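Local coordinates for PmbA-related protein (Thermotoga maritima, PDB 1VL4) that is of unproven function but may be a metallopeptidase of the PmbA/TldD family, and possibly a modulator of DNA gyrase, at residues V420-D425 / I433-L438. Residues are numbered along the deposited sequence; the frame is centred on the assembly and turned at random.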
ATOM      1  N   VAL A 420      17.333 -29.691   8.512  1.00 10.67           N
ATOM      2  CA  VAL A 420      18.402 -30.642   8.764  1.00 11.42           C
ATOM      3  C   VAL A 420      19.556 -30.570   7.744  1.00 11.05           C
ATOM      4  O   VAL A 420      20.653 -31.009   8.036  1.00 12.03           O
ATOM      5  CB  VAL A 420      17.834 -32.115   8.885  1.00 11.39           C
ATOM      6  CG1 VAL A 420      16.831 -32.193  10.019  1.00 14.62           C
ATOM      7  CG2 VAL A 420      17.205 -32.613   7.579  1.00  8.91           C
ATOM      8  N   LEU A 421      19.299 -30.025   6.559  1.00 12.11           N
ATOM      9  CA  LEU A 421      20.320 -29.825   5.533  1.00 11.73           C
ATOM     10  C   LEU A 421      20.046 -28.593   4.713  1.00 11.80           C
ATOM     11  O   LEU A 421      18.896 -28.324   4.350  1.00 11.16           O
ATOM     12  CB  LEU A 421      20.347 -30.996   4.563  1.00 14.58           C
ATOM     13  CG  LEU A 421      21.051 -32.304   4.903  1.00 20.30           C
ATOM     14  CD1 LEU A 421      20.733 -33.303   3.777  1.00 25.68           C
ATOM     15  CD2 LEU A 421      22.568 -32.107   5.098  1.00 20.57           C
ATOM     16  N   VAL A 422      21.130 -27.879   4.387  1.00 11.67           N
ATOM     17  CA  VAL A 422      21.097 -26.589   3.699  1.00 13.06           C
ATOM     18  C   VAL A 422      21.892 -26.712   2.399  1.00 11.79           C
ATOM     19  O   VAL A 422      23.002 -27.213   2.388  1.00 13.84           O
ATOM     20  CB  VAL A 422      21.672 -25.475   4.602  1.00 11.11           C
ATOM     21  CG1 VAL A 422      21.585 -24.105   3.962  1.00 12.16           C
ATOM     22  CG2 VAL A 422      20.937 -25.477   5.982  1.00 10.51           C
ATOM     23  N   GLY A 423      21.314 -26.199   1.329  1.00  9.92           N
ATOM     24  CA  GLY A 423      21.908 -26.248  -0.016  1.00 12.51           C
ATOM     25  C   GLY A 423      22.928 -25.168  -0.278  1.00 10.68           C
ATOM     26  O   GLY A 423      23.189 -24.298   0.564  1.00  9.94           O
ATOM     27  N   ASN A 424      23.444 -25.177  -1.498  1.00 13.89           N
ATOM     28  CA  ASN A 424      24.460 -24.234  -1.902  1.00 15.61           C
ATOM     29  C   ASN A 424      23.926 -23.389  -3.075  1.00 16.28           C
ATOM     30  O   ASN A 424      24.671 -22.689  -3.733  1.00 17.81           O
ATOM     31  CB  ASN A 424      25.780 -24.975  -2.215  1.00 12.78           C
ATOM     32  CG  ASN A 424      25.681 -25.825  -3.472  1.00 20.29           C
ATOM     33  OD1 ASN A 424      24.689 -25.785  -4.179  1.00 17.77           O
ATOM     34  ND2 ASN A 424      26.711 -26.602  -3.743  1.00 28.20           N
ATOM     35  N   ASP A 425      22.622 -23.463  -3.331  1.00 17.40           N
ATOM     36  CA  ASP A 425      21.979 -22.765  -4.443  1.00 16.65           C
ATOM     37  C   ASP A 425      21.390 -21.473  -3.914  1.00 16.14           C
ATOM     38  O   ASP A 425      20.188 -21.294  -3.872  1.00 15.21           O
ATOM     39  CB  ASP A 425      20.892 -23.616  -5.134  1.00 18.56           C
ATOM     40  CG  ASP A 425      19.832 -24.138  -4.166  1.00 19.79           C
ATOM     41  OD1 ASP A 425      20.151 -24.281  -2.969  1.00 13.79           O
ATOM     42  OD2 ASP A 425      18.696 -24.419  -4.608  1.00 16.01           O
ATOM     43  N   ILE A 433      18.318 -13.438   1.417  1.00 14.10           N
ATOM     44  CA  ILE A 433      19.184 -14.233   0.570  1.00 13.25           C
ATOM     45  C   ILE A 433      19.239 -15.624   1.133  1.00 13.22           C
ATOM     46  O   ILE A 433      19.417 -15.781   2.344  1.00 12.18           O
ATOM     47  CB  ILE A 433      20.587 -13.688   0.636  1.00 13.65           C
ATOM     48  CG1 ILE A 433      20.593 -12.203   0.179  1.00 13.59           C
ATOM     49  CG2 ILE A 433      21.561 -14.595  -0.124  1.00 12.85           C
ATOM     50  CD1 ILE A 433      21.992 -11.622   0.197  1.00 15.38           C
ATOM     51  N   ALA A 434      19.096 -16.632   0.285  1.00 13.79           N
ATOM     52  CA  ALA A 434      18.980 -17.993   0.795  1.00 12.39           C
ATOM     53  C   ALA A 434      19.167 -19.033  -0.256  1.00 14.20           C
ATOM     54  O   ALA A 434      18.827 -18.802  -1.399  1.00 11.52           O
ATOM     55  CB  ALA A 434      17.605 -18.216   1.476  1.00 14.17           C
ATOM     56  N   PRO A 435      19.637 -20.223   0.175  1.00 11.06           N
ATOM     57  CA  PRO A 435      19.592 -21.438  -0.636  1.00 11.55           C
ATOM     58  C   PRO A 435      18.330 -22.229  -0.358  1.00  9.49           C
ATOM     59  O   PRO A 435      17.479 -21.794   0.397  1.00  9.24           O
ATOM     60  CB  PRO A 435      20.819 -22.189  -0.151  1.00  8.83           C
ATOM     61  CG  PRO A 435      20.820 -21.899   1.319  1.00 10.35           C
ATOM     62  CD  PRO A 435      20.269 -20.493   1.476  1.00 14.83           C
ATOM     63  N   SER A 436      18.166 -23.356  -1.012  1.00 12.13           N
ATOM     64  CA  SER A 436      17.123 -24.300  -0.691  1.00 12.34           C
ATOM     65  C   SER A 436      17.526 -24.991   0.632  1.00 13.32           C
ATOM     66  O   SER A 436      18.691 -25.002   0.992  1.00 11.10           O
ATOM     67  CB  SER A 436      16.971 -25.316  -1.821  1.00 11.84           C
ATOM     68  OG  SER A 436      16.735 -24.677  -3.065  1.00 12.49           O
ATOM     69  N   VAL A 437      16.531 -25.501   1.355  1.00 10.19           N
ATOM     70  CA  VAL A 437      16.721 -26.301   2.569  1.00 10.93           C
ATOM     71  C   VAL A 437      15.818 -27.516   2.575  1.00 10.98           C
ATOM     72  O   VAL A 437      14.734 -27.546   1.916  1.00 11.88           O
ATOM     73  CB  VAL A 437      16.420 -25.489   3.867  1.00 12.27           C
ATOM     74  CG1 VAL A 437      17.355 -24.304   3.977  1.00 10.62           C
ATOM     75  CG2 VAL A 437      14.918 -25.044   3.930  1.00 10.42           C
ATOM     76  N   LEU A 438      16.285 -28.538   3.298  1.00 10.00           N
ATOM     77  CA  LEU A 438      15.504 -29.698   3.657  1.00 10.18           C
ATOM     78  C   LEU A 438      14.987 -29.597   5.105  1.00  9.80           C
ATOM     79  O   LEU A 438      15.767 -29.495   6.068  1.00  9.47           O
ATOM     80  CB  LEU A 438      16.319 -30.979   3.478  1.00  8.94           C
ATOM     81  CG  LEU A 438      15.571 -32.232   3.908  1.00 17.04           C
ATOM     82  CD1 LEU A 438      14.239 -32.402   3.136  1.00 15.20           C
ATOM     83  CD2 LEU A 438      16.497 -33.427   3.735  1.00 21.54           C
TER
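Leu421 pairs with Leu438, and Val422 with Val437, in an antiparallel beta ladder that joins strand 419-422 to the start of strand 437-444, within the mixed sheet of the C-terminal domain. Backbone bonds run from Val420 N to Leu438 O, from Leu438 N to Leu421 O (2.8 Å) and, past the end of the first strand, from Gly423 N to Ser436 O. Gly423 suits its place because a CB there would run into Asp425 OD1.

Apolar side chains lie on both faces. Leu421 and Leu438 meet through their CB atoms at 4.2 Å on the face covered by helix 355-362. On the other, Val422 sets CG1 anti to its backbone N (chi1 -177°), and this methyl lies 3.5 Å from CG of Pro435.

Beyond the strand ends, in the loop residues, Asp425 grips Ser436 with both carboxylate oxygens. Asp425 OD1 accepts the N-H of Ser436 from above the carboxylate plane, at 2.9 Å from Ser436 N. Ser436 OG donates to the syn side of Asp425 OD2 at 2.5 Å. Replacing Asp425 by an alanine would probably leave Ser436 N without its acceptor and take away the carboxylate that the serine hydroxyl donates to. Ser436 suits its place because its OG also accepts from Asn241 N.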